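Local atomic coordinates of TATA-box-binding protein (Sulfolobus acidocaldarius, PDB entry 1MP9), a protein that probably acts as a general archaeal transcription factor, binding the TATA box promoter element near the site of transcription initiation. Residues I7-V13 and V175-F179; V117-K123 and L185-V191; A124-N130 and L141-M145. One frame throughout, in Å; residues are numbered along the deposited sequence.

Contact 1. Residues I7-V13 and V175-F179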
ATOM      1  N   ILE A   7      -4.402  22.113 -16.130  1.00 31.47           N
ATOM      2  CA  ILE A   7      -3.405  21.914 -15.095  1.00 30.89           C
ATOM      3  C   ILE A   7      -2.204  21.265 -15.725  1.00 31.37           C
ATOM      4  O   ILE A   7      -2.287  20.144 -16.190  1.00 32.87           O
ATOM      5  CB  ILE A   7      -3.944  21.024 -13.995  1.00 30.19           C
ATOM      6  CG1 ILE A   7      -5.173  21.693 -13.396  1.00 30.46           C
ATOM      7  CG2 ILE A   7      -2.882  20.802 -12.916  1.00 28.91           C
ATOM      8  CD1 ILE A   7      -5.964  20.787 -12.470  1.00 31.00           C
ATOM      9  N   PRO A   8      -1.062  21.962 -15.736  1.00 30.00           N
ATOM     10  CA  PRO A   8       0.144  21.409 -16.332  1.00 30.47           C
ATOM     11  C   PRO A   8       0.745  20.301 -15.485  1.00 28.29           C
ATOM     12  O   PRO A   8       0.595  20.282 -14.280  1.00 27.51           O
ATOM     13  CB  PRO A   8       1.058  22.625 -16.419  1.00 30.57           C
ATOM     14  CG  PRO A   8       0.757  23.297 -15.112  1.00 32.32           C
ATOM     15  CD  PRO A   8      -0.762  23.214 -15.019  1.00 30.70           C
ATOM     16  N   TYR A   9       1.427  19.379 -16.145  1.00 29.85           N
ATOM     17  CA  TYR A   9       2.098  18.272 -15.477  1.00 28.95           C
ATOM     18  C   TYR A   9       3.418  18.836 -14.941  1.00 27.17           C
ATOM     19  O   TYR A   9       4.271  19.265 -15.702  1.00 26.30           O
ATOM     20  CB  TYR A   9       2.363  17.131 -16.475  1.00 29.47           C
ATOM     21  CG  TYR A   9       3.008  15.915 -15.845  1.00 29.84           C
ATOM     22  CD1 TYR A   9       2.253  14.974 -15.151  1.00 31.27           C
ATOM     23  CD2 TYR A   9       4.391  15.738 -15.900  1.00 29.81           C
ATOM     24  CE1 TYR A   9       2.862  13.879 -14.526  1.00 32.25           C
ATOM     25  CE2 TYR A   9       5.009  14.652 -15.286  1.00 31.34           C
ATOM     26  CZ  TYR A   9       4.241  13.728 -14.604  1.00 31.17           C
ATOM     27  OH  TYR A   9       4.856  12.655 -13.998  1.00 34.83           O
ATOM     28  N   LYS A  10       3.578  18.837 -13.625  1.00 25.63           N
ATOM     29  CA  LYS A  10       4.789  19.374 -13.015  1.00 25.27           C
ATOM     30  C   LYS A  10       5.330  18.393 -11.993  1.00 23.23           C
ATOM     31  O   LYS A  10       6.107  18.765 -11.110  1.00 21.60           O
ATOM     32  CB  LYS A  10       4.472  20.707 -12.315  1.00 27.42           C
ATOM     33  CG  LYS A  10       3.952  21.829 -13.242  1.00 31.05           C
ATOM     34  CD  LYS A  10       5.067  22.410 -14.101  1.00 36.63           C
ATOM     35  CE  LYS A  10       6.185  22.982 -13.236  1.00 38.44           C
ATOM     36  NZ  LYS A  10       7.377  23.380 -14.049  1.00 43.10           N
ATOM     37  N   ALA A  11       4.919  17.134 -12.099  1.00 22.40           N
ATOM     38  CA  ALA A  11       5.371  16.136 -11.129  1.00 22.18           C
ATOM     39  C   ALA A  11       6.849  15.841 -11.259  1.00 20.63           C
ATOM     40  O   ALA A  11       7.380  15.771 -12.362  1.00 21.35           O
ATOM     41  CB  ALA A  11       4.573  14.857 -11.287  1.00 22.97           C
ATOM     42  N   VAL A  12       7.507  15.692 -10.115  1.00 21.01           N
ATOM     43  CA  VAL A  12       8.929  15.400 -10.035  1.00 21.40           C
ATOM     44  C   VAL A  12       9.098  14.063  -9.322  1.00 22.65           C
ATOM     45  O   VAL A  12       8.563  13.852  -8.215  1.00 21.97           O
ATOM     46  CB  VAL A  12       9.670  16.501  -9.252  1.00 21.42           C
ATOM     47  CG1 VAL A  12      11.153  16.118  -9.070  1.00 22.94           C
ATOM     48  CG2 VAL A  12       9.539  17.847 -10.018  1.00 20.02           C
ATOM     49  N   VAL A  13       9.831  13.162  -9.974  1.00 21.13           N
ATOM     50  CA  VAL A  13      10.067  11.831  -9.459  1.00 20.89           C
ATOM     51  C   VAL A  13      11.482  11.722  -8.898  1.00 21.23           C
ATOM     52  O   VAL A  13      12.422  12.205  -9.513  1.00 21.02           O
ATOM     53  CB  VAL A  13       9.907  10.756 -10.584  1.00 22.96           C
ATOM     54  CG1 VAL A  13      10.295   9.357 -10.037  1.00 22.28           C
ATOM     55  CG2 VAL A  13       8.451  10.745 -11.111  1.00 22.63           C
ATOM     56  N   VAL A 175       3.188   7.508 -12.099  1.00 16.01           N
ATOM     57  CA  VAL A 175       2.973   8.866 -11.580  1.00 17.74           C
ATOM     58  C   VAL A 175       2.126   9.680 -12.555  1.00 17.38           C
ATOM     59  O   VAL A 175       1.118  10.236 -12.163  1.00 19.20           O
ATOM     60  CB  VAL A 175       4.353   9.588 -11.277  1.00 17.98           C
ATOM     61  CG1 VAL A 175       4.120  11.049 -10.895  1.00 19.45           C
ATOM     62  CG2 VAL A 175       5.068   8.862 -10.118  1.00 16.22           C
ATOM     63  N   LYS A 176       2.518   9.740 -13.833  1.00 18.79           N
ATOM     64  CA  LYS A 176       1.728  10.473 -14.823  1.00 20.77           C
ATOM     65  C   LYS A 176       0.308   9.910 -14.911  1.00 19.07           C
ATOM     66  O   LYS A 176      -0.639  10.657 -15.105  1.00 20.79           O
ATOM     67  CB  LYS A 176       2.348  10.429 -16.242  1.00 21.68           C
ATOM     68  CG  LYS A 176       1.447  11.195 -17.255  1.00 26.63           C
ATOM     69  CD  LYS A 176       1.868  11.134 -18.725  1.00 32.39           C
ATOM     70  CE  LYS A 176       0.765  11.748 -19.677  1.00 31.75           C
ATOM     71  NZ  LYS A 176       0.315  13.099 -19.237  1.00 31.35           N
ATOM     72  N   LYS A 177       0.163   8.594 -14.793  1.00 19.33           N
ATOM     73  CA  LYS A 177      -1.162   7.990 -14.885  1.00 20.49           C
ATOM     74  C   LYS A 177      -2.109   8.429 -13.767  1.00 19.76           C
ATOM     75  O   LYS A 177      -3.232   8.837 -14.037  1.00 20.79           O
ATOM     76  CB  LYS A 177      -1.043   6.459 -14.876  1.00 23.30           C
ATOM     77  CG  LYS A 177      -2.323   5.686 -15.255  1.00 24.30           C
ATOM     78  CD  LYS A 177      -1.951   4.204 -15.526  1.00 26.07           C
ATOM     79  CE  LYS A 177      -3.166   3.270 -15.491  1.00 30.36           C
ATOM     80  NZ  LYS A 177      -2.805   1.873 -15.916  1.00 26.10           N
ATOM     81  N   ILE A 178      -1.676   8.356 -12.511  1.00 19.34           N
ATOM     82  CA  ILE A 178      -2.566   8.740 -11.439  1.00 18.61           C
ATOM     83  C   ILE A 178      -2.802  10.220 -11.465  1.00 17.97           C
ATOM     84  O   ILE A 178      -3.882  10.691 -11.110  1.00 18.48           O
ATOM     85  CB  ILE A 178      -2.027   8.252 -10.044  1.00 19.11           C
ATOM     86  CG1 ILE A 178      -3.131   8.352  -8.987  1.00 19.99           C
ATOM     87  CG2 ILE A 178      -0.823   9.020  -9.644  1.00 20.38           C
ATOM     88  CD1 ILE A 178      -4.265   7.405  -9.200  1.00 21.24           C
ATOM     89  N   PHE A 179      -1.800  10.979 -11.905  1.00 20.31           N
ATOM     90  CA  PHE A 179      -1.958  12.429 -12.005  1.00 20.12           C
ATOM     91  C   PHE A 179      -3.084  12.730 -13.006  1.00 20.11           C
ATOM     92  O   PHE A 179      -3.993  13.493 -12.730  1.00 19.75           O
ATOM     93  CB  PHE A 179      -0.665  13.100 -12.516  1.00 20.78           C
ATOM     94  CG  PHE A 179      -0.848  14.570 -12.869  1.00 23.37           C
ATOM     95  CD1 PHE A 179      -0.919  15.535 -11.866  1.00 23.92           C
ATOM     96  CD2 PHE A 179      -0.949  14.980 -14.197  1.00 22.63           C
ATOM     97  CE1 PHE A 179      -1.088  16.918 -12.187  1.00 26.15           C
ATOM     98  CE2 PHE A 179      -1.115  16.353 -14.529  1.00 25.51           C
ATOM     99  CZ  PHE A 179      -1.183  17.320 -13.505  1.00 22.09           C
TER
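The centre of this contact is a T-shaped pair of rings. Y9 and F179, both chi1 t, have centroids 5.2 Å apart and planes at 83°, with the edge of Y9 directed at the face of F179 and Y9 CD1 3.3 Å from F179 CD2. The CA-to-CB bond of Y9 points sideways, so it is the t rotamer and the length of the ring that bring its far end to the helix: Y9 OH lies 3.6 Å from V175 CG1, and Y9 CE1 3.6 Å from K176 CA. In the saddle-shaped TBP fold, this is where the chain leading into strand 12-23 of the first repeat crosses the long helix 168-184 of the second. V175 and F179, one helical turn apart (F179 N to V175 O, 3.0 Å), face this incoming chain. V175, also chi1 t, places the same CG1 3.9 Å from A11 CB, with CG2 4.0 Å from V13 CG2. At the other end I7 CG2 meets the F179 ring edge at CZ, 3.9 Å away.

Contact 2. Residues V117-K123 and L185-V191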
ATOM      1  N   VAL A 117       0.523  19.762  -6.558  1.00 18.59           N
ATOM      2  CA  VAL A 117      -0.861  20.188  -6.543  1.00 17.53           C
ATOM      3  C   VAL A 117      -1.372  19.589  -5.266  1.00 17.02           C
ATOM      4  O   VAL A 117      -0.796  18.633  -4.778  1.00 17.52           O
ATOM      5  CB  VAL A 117      -1.700  19.546  -7.691  1.00 19.13           C
ATOM      6  CG1 VAL A 117      -1.170  19.980  -9.002  1.00 17.91           C
ATOM      7  CG2 VAL A 117      -1.689  17.978  -7.545  1.00 14.31           C
ATOM      8  N   ILE A 118      -2.450  20.135  -4.734  1.00 17.56           N
ATOM      9  CA  ILE A 118      -3.064  19.572  -3.555  1.00 19.81           C
ATOM     10  C   ILE A 118      -4.046  18.498  -4.049  1.00 20.11           C
ATOM     11  O   ILE A 118      -4.705  18.696  -5.056  1.00 19.65           O
ATOM     12  CB  ILE A 118      -3.834  20.666  -2.767  1.00 19.82           C
ATOM     13  CG1 ILE A 118      -2.824  21.466  -1.926  1.00 21.63           C
ATOM     14  CG2 ILE A 118      -4.927  20.062  -1.884  1.00 19.39           C
ATOM     15  CD1 ILE A 118      -3.473  22.628  -1.111  1.00 23.11           C
ATOM     16  N   VAL A 119      -4.137  17.377  -3.336  1.00 17.73           N
ATOM     17  CA  VAL A 119      -5.041  16.302  -3.733  1.00 18.37           C
ATOM     18  C   VAL A 119      -6.221  16.211  -2.786  1.00 17.66           C
ATOM     19  O   VAL A 119      -6.044  16.181  -1.581  1.00 17.45           O
ATOM     20  CB  VAL A 119      -4.283  14.940  -3.749  1.00 19.09           C
ATOM     21  CG1 VAL A 119      -5.184  13.814  -4.350  1.00 17.60           C
ATOM     22  CG2 VAL A 119      -2.994  15.109  -4.585  1.00 18.08           C
ATOM     23  N   ASN A 120      -7.437  16.201  -3.318  1.00 17.96           N
ATOM     24  CA  ASN A 120      -8.589  16.060  -2.442  1.00 17.76           C
ATOM     25  C   ASN A 120      -8.766  14.535  -2.257  1.00 18.67           C
ATOM     26  O   ASN A 120      -9.375  13.864  -3.096  1.00 18.56           O
ATOM     27  CB  ASN A 120      -9.846  16.692  -3.091  1.00 19.75           C
ATOM     28  CG  ASN A 120     -11.062  16.675  -2.160  1.00 21.21           C
ATOM     29  OD1 ASN A 120     -11.138  15.871  -1.263  1.00 20.71           O
ATOM     30  ND2 ASN A 120     -12.006  17.563  -2.389  1.00 22.66           N
ATOM     31  N   LEU A 121      -8.252  13.998  -1.152  1.00 17.79           N
ATOM     32  CA  LEU A 121      -8.325  12.553  -0.910  1.00 20.40           C
ATOM     33  C   LEU A 121      -9.742  12.012  -0.650  1.00 21.98           C
ATOM     34  O   LEU A 121     -10.087  10.916  -1.132  1.00 21.19           O
ATOM     35  CB  LEU A 121      -7.400  12.181   0.246  1.00 17.98           C
ATOM     36  CG  LEU A 121      -5.926  12.588   0.081  1.00 17.11           C
ATOM     37  CD1 LEU A 121      -5.153  12.126   1.289  1.00 18.14           C
ATOM     38  CD2 LEU A 121      -5.342  11.975  -1.192  1.00 17.30           C
ATOM     39  N   ASP A 122     -10.547  12.783   0.092  1.00 22.61           N
ATOM     40  CA  ASP A 122     -11.940  12.409   0.399  1.00 24.64           C
ATOM     41  C   ASP A 122     -12.691  12.230  -0.914  1.00 24.53           C
ATOM     42  O   ASP A 122     -13.457  11.276  -1.075  1.00 25.07           O
ATOM     43  CB  ASP A 122     -12.662  13.509   1.196  1.00 28.41           C
ATOM     44  CG  ASP A 122     -12.227  13.583   2.661  1.00 33.67           C
ATOM     45  OD1 ASP A 122     -12.451  12.625   3.429  1.00 36.68           O
ATOM     46  OD2 ASP A 122     -11.681  14.628   3.067  1.00 38.54           O
ATOM     47  N   LYS A 123     -12.464  13.146  -1.854  1.00 22.30           N
ATOM     48  CA  LYS A 123     -13.140  13.073  -3.137  1.00 22.79           C
ATOM     49  C   LYS A 123     -12.586  11.978  -4.023  1.00 23.95           C
ATOM     50  O   LYS A 123     -13.358  11.243  -4.654  1.00 25.46           O
ATOM     51  CB  LYS A 123     -13.056  14.405  -3.870  1.00 23.32           C
ATOM     52  CG  LYS A 123     -13.847  14.432  -5.172  1.00 21.40           C
ATOM     53  CD  LYS A 123     -13.772  15.810  -5.812  1.00 22.85           C
ATOM     54  CE  LYS A 123     -14.627  15.865  -7.091  1.00 23.42           C
ATOM     55  NZ  LYS A 123     -14.585  17.210  -7.690  1.00 25.51           N
ATOM     56  N   LEU A 185     -10.785  13.374 -12.825  1.00 22.63           N
ATOM     57  CA  LEU A 185     -11.843  13.323 -11.812  1.00 20.86           C
ATOM     58  C   LEU A 185     -11.974  14.653 -11.046  1.00 21.25           C
ATOM     59  O   LEU A 185     -12.779  14.758 -10.121  1.00 19.69           O
ATOM     60  CB  LEU A 185     -11.562  12.190 -10.820  1.00 22.46           C
ATOM     61  CG  LEU A 185     -11.497  10.753 -11.393  1.00 23.87           C
ATOM     62  CD1 LEU A 185     -10.896   9.816 -10.348  1.00 22.20           C
ATOM     63  CD2 LEU A 185     -12.932  10.282 -11.812  1.00 24.50           C
ATOM     64  N   ASP A 186     -11.217  15.665 -11.454  1.00 20.61           N
ATOM     65  CA  ASP A 186     -11.273  16.974 -10.788  1.00 22.12           C
ATOM     66  C   ASP A 186     -11.006  16.863  -9.268  1.00 20.41           C
ATOM     67  O   ASP A 186     -11.766  17.373  -8.430  1.00 16.59           O
ATOM     68  CB  ASP A 186     -12.631  17.637 -11.024  1.00 24.67           C
ATOM     69  CG  ASP A 186     -12.669  19.075 -10.509  1.00 27.98           C
ATOM     70  OD1 ASP A 186     -11.614  19.731 -10.423  1.00 30.08           O
ATOM     71  OD2 ASP A 186     -13.760  19.556 -10.195  1.00 31.84           O
ATOM     72  N   CYS A 187      -9.902  16.206  -8.936  1.00 19.60           N
ATOM     73  CA  CYS A 187      -9.506  15.988  -7.555  1.00 20.30           C
ATOM     74  C   CYS A 187      -8.225  16.710  -7.154  1.00 20.49           C
ATOM     75  O   CYS A 187      -7.662  16.422  -6.090  1.00 22.10           O
ATOM     76  CB  CYS A 187      -9.333  14.481  -7.320  1.00 21.38           C
ATOM     77  SG  CYS A 187     -10.909  13.558  -7.223  1.00 19.71           S
ATOM     78  N   VAL A 188      -7.739  17.626  -7.987  1.00 21.32           N
ATOM     79  CA  VAL A 188      -6.518  18.339  -7.630  1.00 22.02           C
ATOM     80  C   VAL A 188      -6.709  19.841  -7.725  1.00 23.81           C
ATOM     81  O   VAL A 188      -7.557  20.331  -8.477  1.00 23.12           O
ATOM     82  CB  VAL A 188      -5.305  17.923  -8.496  1.00 21.97           C
ATOM     83  CG1 VAL A 188      -5.017  16.400  -8.324  1.00 21.97           C
ATOM     84  CG2 VAL A 188      -5.547  18.258  -9.946  1.00 24.25           C
ATOM     85  N   LYS A 189      -5.955  20.563  -6.906  1.00 21.96           N
ATOM     86  CA  LYS A 189      -6.009  22.025  -6.881  1.00 25.10           C
ATOM     87  C   LYS A 189      -4.557  22.444  -7.042  1.00 23.82           C
ATOM     88  O   LYS A 189      -3.717  22.091  -6.208  1.00 22.27           O
ATOM     89  CB  LYS A 189      -6.547  22.508  -5.537  1.00 28.50           C
ATOM     90  CG  LYS A 189      -6.668  24.024  -5.450  1.00 35.80           C
ATOM     91  CD  LYS A 189      -7.797  24.442  -4.498  1.00 39.46           C
ATOM     92  CE  LYS A 189      -7.777  25.968  -4.241  1.00 39.71           C
ATOM     93  NZ  LYS A 189      -9.048  26.350  -3.567  1.00 44.00           N
ATOM     94  N   PRO A 190      -4.238  23.161  -8.133  1.00 22.72           N
ATOM     95  CA  PRO A 190      -2.864  23.612  -8.398  1.00 23.12           C
ATOM     96  C   PRO A 190      -2.565  24.914  -7.639  1.00 23.77           C
ATOM     97  O   PRO A 190      -2.455  25.992  -8.234  1.00 21.96           O
ATOM     98  CB  PRO A 190      -2.855  23.763  -9.912  1.00 21.49           C
ATOM     99  CG  PRO A 190      -4.277  24.301 -10.192  1.00 23.06           C
ATOM    100  CD  PRO A 190      -5.164  23.528  -9.227  1.00 22.33           C
ATOM    101  N   VAL A 191      -2.423  24.792  -6.318  1.00 23.31           N
ATOM    102  CA  VAL A 191      -2.199  25.962  -5.457  1.00 24.24           C
ATOM    103  C   VAL A 191      -0.931  26.748  -5.692  1.00 23.49           C
ATOM    104  O   VAL A 191      -0.794  27.864  -5.182  1.00 22.35           O
ATOM    105  CB  VAL A 191      -2.251  25.586  -3.943  1.00 26.24           C
ATOM    106  CG1 VAL A 191      -1.270  24.469  -3.621  1.00 23.94           C
ATOM    107  CG2 VAL A 191      -1.917  26.828  -3.093  1.00 34.01           C
TER
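The apolar centre includes V117 and V188, with V117 CG2 3.7 Å from V188 CB; V119 CG2 adds a looser approach to V188 CG1 at 4.4 Å. V119 and V188 form a non-hydrogen-bonded pair (CA-CA 4.6 Å), and their side chains share the sheet face on which V188 also meets L182 and V183 of helix 168-184. On the face of I118 and K189, I118 CG1 touches V191 CG1 at 3.8 Å. Strands 118-119 and 188-189 form a two-stranded antiparallel sheet: I118 N to K189 O (2.8 Å) and K189 N to I118 O (2.9 Å) define the hydrogen-bonded pair, and N120 N to C187 O (2.8 Å, 176°) extends the pairing. N120 then N-caps helix 121-127, OD1 accepting from K123 N at 3.1 Å. D186, with positive phi (55°), ends helix 168-184 in a Schellman motif. The extended K123 side chain passes C187 SG (CG to SG 3.7 Å) to bond D186 O through NZ at 2.9 Å, with a salt bridge from NZ to D186 OD2 at 3.5 Å. Because K123 NZ also donates to Q46 O of the second subunit, it joins the residue after helix 168-184 to that subunit.

Contact 3. Residues A124-N130 and L141-M145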
ATOM      1  N   ALA A 124     -11.255  11.877  -4.091  1.00 20.28           N
ATOM      2  CA  ALA A 124     -10.610  10.856  -4.896  1.00 21.05           C
ATOM      3  C   ALA A 124     -10.978   9.441  -4.393  1.00 21.16           C
ATOM      4  O   ALA A 124     -11.160   8.505  -5.197  1.00 20.52           O
ATOM      5  CB  ALA A 124      -9.048  11.046  -4.870  1.00 19.43           C
ATOM      6  N   ALA A 125     -11.089   9.294  -3.075  1.00 19.84           N
ATOM      7  CA  ALA A 125     -11.397   7.996  -2.480  1.00 21.36           C
ATOM      8  C   ALA A 125     -12.676   7.374  -3.027  1.00 23.11           C
ATOM      9  O   ALA A 125     -12.777   6.156  -3.115  1.00 22.18           O
ATOM     10  CB  ALA A 125     -11.502   8.104  -0.988  1.00 20.43           C
ATOM     11  N   PHE A 126     -13.657   8.192  -3.381  1.00 24.29           N
ATOM     12  CA  PHE A 126     -14.882   7.632  -3.900  1.00 26.23           C
ATOM     13  C   PHE A 126     -15.040   7.710  -5.411  1.00 27.40           C
ATOM     14  O   PHE A 126     -16.048   7.266  -5.937  1.00 28.80           O
ATOM     15  CB  PHE A 126     -16.068   8.271  -3.197  1.00 30.94           C
ATOM     16  CG  PHE A 126     -16.168   7.890  -1.754  1.00 35.75           C
ATOM     17  CD1 PHE A 126     -16.206   8.872  -0.761  1.00 38.12           C
ATOM     18  CD2 PHE A 126     -16.124   6.550  -1.380  1.00 38.53           C
ATOM     19  CE1 PHE A 126     -16.189   8.524   0.598  1.00 40.75           C
ATOM     20  CE2 PHE A 126     -16.100   6.177  -0.017  1.00 41.17           C
ATOM     21  CZ  PHE A 126     -16.130   7.171   0.974  1.00 40.88           C
ATOM     22  N   LEU A 127     -14.075   8.280  -6.123  1.00 25.44           N
ATOM     23  CA  LEU A 127     -14.199   8.328  -7.569  1.00 26.21           C
ATOM     24  C   LEU A 127     -13.149   7.443  -8.263  1.00 28.75           C
ATOM     25  O   LEU A 127     -13.289   7.096  -9.441  1.00 27.47           O
ATOM     26  CB  LEU A 127     -14.120   9.776  -8.078  1.00 25.12           C
ATOM     27  CG  LEU A 127     -15.136  10.780  -7.471  1.00 24.75           C
ATOM     28  CD1 LEU A 127     -14.828  12.175  -8.016  1.00 23.22           C
ATOM     29  CD2 LEU A 127     -16.594  10.391  -7.768  1.00 24.03           C
ATOM     30  N   LEU A 128     -12.080   7.099  -7.540  1.00 29.84           N
ATOM     31  CA  LEU A 128     -11.064   6.223  -8.091  1.00 32.00           C
ATOM     32  C   LEU A 128     -11.550   4.844  -7.722  1.00 34.91           C
ATOM     33  O   LEU A 128     -12.438   4.692  -6.912  1.00 35.70           O
ATOM     34  CB  LEU A 128      -9.700   6.416  -7.408  1.00 29.83           C
ATOM     35  CG  LEU A 128      -8.835   7.654  -7.661  1.00 27.57           C
ATOM     36  CD1 LEU A 128      -7.651   7.694  -6.677  1.00 29.63           C
ATOM     37  CD2 LEU A 128      -8.346   7.620  -9.081  1.00 27.99           C
ATOM     38  N   GLU A 129     -10.954   3.833  -8.319  1.00 38.61           N
ATOM     39  CA  GLU A 129     -11.284   2.462  -7.970  1.00 40.33           C
ATOM     40  C   GLU A 129     -10.212   2.022  -6.970  1.00 40.66           C
ATOM     41  O   GLU A 129      -9.440   2.850  -6.463  1.00 40.42           O
ATOM     42  CB  GLU A 129     -11.212   1.583  -9.215  1.00 42.32           C
ATOM     43  CG  GLU A 129     -12.541   1.431  -9.950  1.00 47.00           C
ATOM     44  CD  GLU A 129     -13.572   0.677  -9.117  1.00 49.28           C
ATOM     45  OE1 GLU A 129     -14.129   1.274  -8.168  1.00 50.03           O
ATOM     46  OE2 GLU A 129     -13.815  -0.519  -9.405  1.00 51.34           O
ATOM     47  N   ASN A 130     -10.172   0.713  -6.730  1.00 39.57           N
ATOM     48  CA  ASN A 130      -9.227   0.001  -5.852  1.00 38.17           C
ATOM     49  C   ASN A 130      -8.352   0.762  -4.875  1.00 35.06           C
ATOM     50  O   ASN A 130      -7.102   0.682  -4.948  1.00 35.30           O
ATOM     51  CB  ASN A 130      -8.299  -0.908  -6.687  1.00 40.81           C
ATOM     52  CG  ASN A 130      -8.786  -1.116  -8.113  1.00 42.36           C
ATOM     53  OD1 ASN A 130      -8.117  -0.716  -9.079  1.00 45.58           O
ATOM     54  ND2 ASN A 130      -9.948  -1.735  -8.255  1.00 44.31           N
ATOM     55  N   LEU A 141      -3.921   8.073   0.862  1.00 19.71           N
ATOM     56  CA  LEU A 141      -4.787   7.203   0.073  1.00 19.43           C
ATOM     57  C   LEU A 141      -3.855   6.138  -0.521  1.00 18.84           C
ATOM     58  O   LEU A 141      -2.793   6.465  -1.066  1.00 19.12           O
ATOM     59  CB  LEU A 141      -5.448   8.001  -1.061  1.00 17.95           C
ATOM     60  CG  LEU A 141      -6.463   7.228  -1.945  1.00 19.48           C
ATOM     61  CD1 LEU A 141      -7.540   8.167  -2.459  1.00 20.34           C
ATOM     62  CD2 LEU A 141      -5.773   6.560  -3.098  1.00 15.00           C
ATOM     63  N   ILE A 142      -4.224   4.874  -0.405  1.00 17.86           N
ATOM     64  CA  ILE A 142      -3.385   3.829  -0.947  1.00 19.08           C
ATOM     65  C   ILE A 142      -4.093   3.309  -2.183  1.00 19.64           C
ATOM     66  O   ILE A 142      -5.275   2.960  -2.144  1.00 17.44           O
ATOM     67  CB  ILE A 142      -3.171   2.681   0.085  1.00 20.12           C
ATOM     68  CG1 ILE A 142      -2.481   3.247   1.326  1.00 20.59           C
ATOM     69  CG2 ILE A 142      -2.322   1.545  -0.537  1.00 18.92           C
ATOM     70  CD1 ILE A 142      -2.294   2.233   2.466  1.00 20.42           C
ATOM     71  N   TYR A 143      -3.360   3.267  -3.281  1.00 18.54           N
ATOM     72  CA  TYR A 143      -3.912   2.821  -4.551  1.00 20.49           C
ATOM     73  C   TYR A 143      -3.076   1.648  -5.095  1.00 20.15           C
ATOM     74  O   TYR A 143      -1.850   1.752  -5.263  1.00 20.69           O
ATOM     75  CB  TYR A 143      -3.891   3.992  -5.544  1.00 22.26           C
ATOM     76  CG  TYR A 143      -4.542   3.696  -6.862  1.00 23.87           C
ATOM     77  CD1 TYR A 143      -5.922   3.787  -7.005  1.00 28.42           C
ATOM     78  CD2 TYR A 143      -3.789   3.305  -7.962  1.00 25.38           C
ATOM     79  CE1 TYR A 143      -6.549   3.493  -8.226  1.00 30.46           C
ATOM     80  CE2 TYR A 143      -4.397   3.003  -9.190  1.00 27.92           C
ATOM     81  CZ  TYR A 143      -5.783   3.104  -9.315  1.00 30.03           C
ATOM     82  OH  TYR A 143      -6.416   2.849 -10.515  1.00 31.23           O
ATOM     83  N   ARG A 144      -3.729   0.522  -5.311  1.00 18.99           N
ATOM     84  CA  ARG A 144      -3.057  -0.659  -5.843  1.00 19.91           C
ATOM     85  C   ARG A 144      -3.296  -0.599  -7.360  1.00 21.53           C
ATOM     86  O   ARG A 144      -4.427  -0.798  -7.844  1.00 20.01           O
ATOM     87  CB  ARG A 144      -3.673  -1.925  -5.247  1.00 18.01           C
ATOM     88  CG  ARG A 144      -2.922  -3.201  -5.701  1.00 18.33           C
ATOM     89  CD  ARG A 144      -3.458  -4.441  -5.008  1.00 19.96           C
ATOM     90  NE  ARG A 144      -2.755  -5.666  -5.435  1.00 19.16           N
ATOM     91  CZ  ARG A 144      -2.627  -6.778  -4.711  1.00 23.17           C
ATOM     92  NH1 ARG A 144      -3.132  -6.868  -3.471  1.00 19.51           N
ATOM     93  NH2 ARG A 144      -2.024  -7.835  -5.261  1.00 24.95           N
ATOM     94  N   MET A 145      -2.235  -0.298  -8.097  1.00 19.96           N
ATOM     95  CA  MET A 145      -2.313  -0.139  -9.554  1.00 22.38           C
ATOM     96  C   MET A 145      -1.931  -1.435 -10.237  1.00 23.39           C
ATOM     97  O   MET A 145      -1.056  -2.160  -9.750  1.00 22.42           O
ATOM     98  CB  MET A 145      -1.353   0.971 -10.001  1.00 21.53           C
ATOM     99  CG  MET A 145      -1.407   1.339 -11.505  1.00 24.48           C
ATOM    100  SD  MET A 145      -0.472   2.883 -11.825  1.00 22.49           S
ATOM    101  CE  MET A 145      -1.836   4.113 -11.494  1.00 21.01           C
TER
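Segment 124-130 begins within helix 121-127 and runs on towards strand 141-145, which belongs to the second repeat's part of the curved antiparallel TBP sheet. Their CA atoms approach to 7.1 Å at A125 and L141 and to 6.2 Å at N130 and Y143. Within segment 124-130, L128 N bonds A124 O at 2.9 Å and L127 N the same oxygen at 3.1 Å. N130 takes positive phi (13°), and the backbone link across the segments is a single weak hydrogen bond, R144 N to N130 O at 3.4 Å, nearly linear at 169°. Among the side chains, L141 fits against the helix, with CD1 4.0 Å from A124 CB and 4.2 Å from A125 CB, and both L141 CD1 and CD2 lie 4.2 Å from L128 CD1. L128 CD1 is also 4.3 Å from Y143 CD1, so one leucine methyl packs against two strand residues on alternate positions. The intervening I142 points its CA-to-CB bond away and packs on V151 and L153 of strand 150-154. R144 NH1 donates to M145 O of the second subunit. At the Y143 ring, the carbonyl E129 O lies at the edge, near the ring plane, 3.4 Å from CE1.

All three contacts lie at the second-repeat end of the saddle, although segment 7-13 leads into the first repeat, with centres about 12 Å (contacts 1 and 2), 13 Å (2 and 3) and 16 Å (1 and 3) apart. I7 joins contact 1 to contact 2, its CD1 3.6 Å from V188 CG2. L185 joins contact 2 to contact 3, with L185 CD1 3.6 Å from L128 CD2, and C187 SG lies 3.6 Å from A124 N. Contacts 1 and 3 meet where I178 CD1 approaches L128 CD2 at 4.1 Å. Contact 3 is nested in sequence within both others. In TBPs DNA binds the sheet's concave face, opposite the helices; contacts 1 and 2 involve the helix side.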